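Local coordinates for protein particle-associated glycoside hydrolase (Acinetobacter phage Fri1, PDB 6C72) that probably degrades the capsular polysaccharide of Acinetobacter baumannii as a trimeric, zinc-binding tailspike depolymerase, helping the phage enter its host, at residues 431-436 / 442-447. Sequence-based numbering, arbitrary orientation.
Sequences TTFENN and ASFGVN
Phe433 and Phe444 meet across a wide backbone gap, their CA atoms 12.4 Å apart, with Phe433 opening a type II beta turn that ends at Asn436 and Phe444 sitting on the short strand 443-444. The turn is closed by Asn436 N bonding to Phe433 O at 3.0 Å. An ST turn at Thr432 spans Phe433 and overlaps the start of the beta turn, OG1 of Thr432 accepting from Glu434 N at 3.1 Å in a fairly straight bond (161°).

The contact joins a loop to a strand near the C-terminal end of what is, by its parallel strand pairing, a beta-helix as in other phage tailspikes. Strand 443-444 pairs in parallel with 422-429, and the short helix 438-441 connects the turn to it. Asn436 lies just before the turn into that helix, its OD1 accepting from Val438 N.

The two side chains reach for each other from opposite directions and carry the whole interface between 431-436 and 442-447. In both residues the bond from CA to CB already points across the gap, and CG lies anti to the carbonyl carbon and beside the backbone N. They form a T-shaped pair: Phe444 presents its edge to the face of Phe433, with the ring planes at 82°. The centroids are 5.7 Å apart. The closest atoms are Phe433 CZ and Phe444 CE2, at 4.2 Å, so the touch is light and purely apolar.

Other side chains fill in around the pair: Phe411 stacks on Phe433, while Ile423 and Ile456 pack against Phe444. At the far end of the second segment, Asn447 reaches back to strand 422-429, where OD1 takes the backbone N of Asn426 and ND2 gives to the carbonyl of Ile423.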
ATOM      1  N   THR A 431     -13.014 -21.204 -14.853  1.00 31.72           N
ATOM      2  CA  THR A 431     -13.126 -19.974 -15.633  1.00 31.32           C
ATOM      3  C   THR A 431     -12.892 -20.249 -17.111  1.00 31.03           C
ATOM      4  O   THR A 431     -11.842 -20.777 -17.491  1.00 30.96           O
ATOM      5  CB  THR A 431     -12.120 -18.936 -15.144  1.00 31.00           C
ATOM      6  OG1 THR A 431     -12.159 -18.865 -13.716  1.00 31.36           O
ATOM      7  CG2 THR A 431     -12.445 -17.566 -15.738  1.00 30.46           C
ATOM      8  N   THR A 432     -13.861 -19.894 -17.949  1.00 35.61           N
ATOM      9  CA  THR A 432     -13.716 -20.045 -19.390  1.00 35.37           C
ATOM     10  C   THR A 432     -13.406 -18.700 -20.038  1.00 34.69           C
ATOM     11  O   THR A 432     -14.054 -17.687 -19.739  1.00 34.59           O
ATOM     12  CB  THR A 432     -14.969 -20.649 -20.020  1.00 35.88           C
ATOM     13  OG1 THR A 432     -14.838 -20.614 -21.448  1.00 35.70           O
ATOM     14  CG2 THR A 432     -16.218 -19.870 -19.603  1.00 36.16           C
ATOM     15  N   PHE A 433     -12.407 -18.696 -20.920  1.00 30.94           N
ATOM     16  CA  PHE A 433     -12.099 -17.560 -21.779  1.00 30.29           C
ATOM     17  C   PHE A 433     -12.509 -17.837 -23.224  1.00 30.48           C
ATOM     18  O   PHE A 433     -12.061 -17.133 -24.133  1.00 30.10           O
ATOM     19  CB  PHE A 433     -10.606 -17.216 -21.712  1.00 29.84           C
ATOM     20  CG  PHE A 433     -10.185 -16.485 -20.452  1.00 29.55           C
ATOM     21  CD1 PHE A 433     -10.182 -15.086 -20.402  1.00 28.86           C
ATOM     22  CD2 PHE A 433      -9.759 -17.193 -19.324  1.00 30.07           C
ATOM     23  CE1 PHE A 433      -9.780 -14.413 -19.249  1.00 28.63           C
ATOM     24  CE2 PHE A 433      -9.353 -16.525 -18.175  1.00 30.03           C
ATOM     25  CZ  PHE A 433      -9.371 -15.128 -18.133  1.00 29.27           C
ATOM     26  N   GLU A 434     -13.328 -18.868 -23.456  1.00 44.54           N
ATOM     27  CA  GLU A 434     -13.801 -19.175 -24.803  1.00 44.84           C
ATOM     28  C   GLU A 434     -14.582 -17.998 -25.382  1.00 44.68           C
ATOM     29  O   GLU A 434     -15.523 -17.492 -24.763  1.00 44.82           O
ATOM     30  CB  GLU A 434     -14.674 -20.435 -24.793  1.00 45.60           C
ATOM     31  CG  GLU A 434     -15.165 -20.865 -26.189  1.00 46.03           C
ATOM     32  CD  GLU A 434     -16.075 -22.107 -26.193  1.00 46.82           C
ATOM     33  OE1 GLU A 434     -16.516 -22.545 -25.103  1.00 47.02           O
ATOM     34  OE2 GLU A 434     -16.355 -22.644 -27.294  1.00 47.29           O
ATOM     35  N   ASN A 435     -14.173 -17.563 -26.577  1.00 39.16           N
ATOM     36  CA  ASN A 435     -14.770 -16.444 -27.303  1.00 39.07           C
ATOM     37  C   ASN A 435     -14.630 -15.120 -26.560  1.00 38.50           C
ATOM     38  O   ASN A 435     -15.329 -14.151 -26.873  1.00 38.56           O
ATOM     39  CB  ASN A 435     -16.250 -16.697 -27.615  1.00 39.76           C
ATOM     40  CG  ASN A 435     -16.484 -18.024 -28.283  1.00 40.38           C
ATOM     41  OD1 ASN A 435     -17.400 -18.763 -27.918  1.00 40.94           O
ATOM     42  ND2 ASN A 435     -15.643 -18.353 -29.252  1.00 40.35           N
ATOM     43  N   ASN A 436     -13.745 -15.044 -25.575  1.00 30.37           N
ATOM     44  CA  ASN A 436     -13.525 -13.813 -24.829  1.00 29.66           C
ATOM     45  C   ASN A 436     -12.283 -13.123 -25.373  1.00 29.07           C
ATOM     46  O   ASN A 436     -11.161 -13.580 -25.138  1.00 28.87           O
ATOM     47  CB  ASN A 436     -13.370 -14.079 -23.337  1.00 29.57           C
ATOM     48  CG  ASN A 436     -13.406 -12.792 -22.526  1.00 29.15           C
ATOM     49  OD1 ASN A 436     -13.136 -11.719 -23.062  1.00 28.77           O
ATOM     50  ND2 ASN A 436     -13.740 -12.888 -21.242  1.00 29.34           N
ATOM     51  N   ALA A 442      -5.042  -9.045 -23.055  1.00 26.50           N
ATOM     52  CA  ALA A 442      -4.343  -8.789 -21.811  1.00 25.95           C
ATOM     53  C   ALA A 442      -2.980  -9.474 -21.791  1.00 26.63           C
ATOM     54  O   ALA A 442      -2.703 -10.404 -22.552  1.00 27.38           O
ATOM     55  CB  ALA A 442      -5.173  -9.273 -20.620  1.00 24.98           C
ATOM     56  N   SER A 443      -2.127  -8.998 -20.889  1.00 26.59           N
ATOM     57  CA  SER A 443      -0.915  -9.710 -20.548  1.00 27.34           C
ATOM     58  C   SER A 443      -1.243 -10.725 -19.465  1.00 27.29           C
ATOM     59  O   SER A 443      -1.925 -10.401 -18.487  1.00 27.19           O
ATOM     60  CB  SER A 443       0.177  -8.754 -20.077  1.00 28.07           C
ATOM     61  OG  SER A 443       0.723  -8.055 -21.179  1.00 28.65           O
ATOM     62  N   PHE A 444      -0.769 -11.955 -19.658  1.00 27.91           N
ATOM     63  CA  PHE A 444      -0.949 -13.046 -18.711  1.00 28.33           C
ATOM     64  C   PHE A 444       0.419 -13.479 -18.205  1.00 29.29           C
ATOM     65  O   PHE A 444       1.305 -13.804 -19.005  1.00 29.50           O
ATOM     66  CB  PHE A 444      -1.636 -14.243 -19.377  1.00 28.06           C
ATOM     67  CG  PHE A 444      -3.083 -14.019 -19.709  1.00 27.20           C
ATOM     68  CD1 PHE A 444      -3.444 -13.374 -20.886  1.00 26.82           C
ATOM     69  CD2 PHE A 444      -4.079 -14.492 -18.868  1.00 27.20           C
ATOM     70  CE1 PHE A 444      -4.791 -13.172 -21.195  1.00 26.34           C
ATOM     71  CE2 PHE A 444      -5.422 -14.296 -19.169  1.00 26.50           C
ATOM     72  CZ  PHE A 444      -5.782 -13.639 -20.329  1.00 25.84           C
ATOM     73  N   GLY A 445       0.588 -13.489 -16.892  1.00 27.86           N
ATOM     74  CA  GLY A 445       1.714 -14.144 -16.254  1.00 28.91           C
ATOM     75  C   GLY A 445       1.366 -15.562 -15.852  1.00 29.18           C
ATOM     76  O   GLY A 445       0.537 -16.230 -16.478  1.00 28.96           O
ATOM     77  N   VAL A 446       2.015 -16.037 -14.792  1.00 29.87           N
ATOM     78  CA  VAL A 446       1.608 -17.299 -14.197  1.00 30.19           C
ATOM     79  C   VAL A 446       0.224 -17.137 -13.584  1.00 28.95           C
ATOM     80  O   VAL A 446      -0.044 -16.155 -12.882  1.00 28.23           O
ATOM     81  CB  VAL A 446       2.621 -17.748 -13.138  1.00 31.40           C
ATOM     82  CG1 VAL A 446       2.089 -18.962 -12.385  1.00 31.78           C
ATOM     83  CG2 VAL A 446       3.958 -18.067 -13.781  1.00 32.89           C
ATOM     84  N   ASN A 447      -0.665 -18.088 -13.869  1.00 28.90           N
ATOM     85  CA  ASN A 447      -1.968 -18.202 -13.222  1.00 28.11           C
ATOM     86  C   ASN A 447      -2.247 -19.685 -12.969  1.00 29.03           C
ATOM     87  O   ASN A 447      -1.597 -20.564 -13.541  1.00 30.15           O
ATOM     88  CB  ASN A 447      -3.097 -17.560 -14.056  1.00 27.05           C
ATOM     89  CG  ASN A 447      -2.977 -16.036 -14.143  1.00 26.49           C
ATOM     90  OD1 ASN A 447      -3.363 -15.312 -13.218  1.00 26.70           O
ATOM     91  ND2 ASN A 447      -2.436 -15.546 -15.257  1.00 26.38           N
TER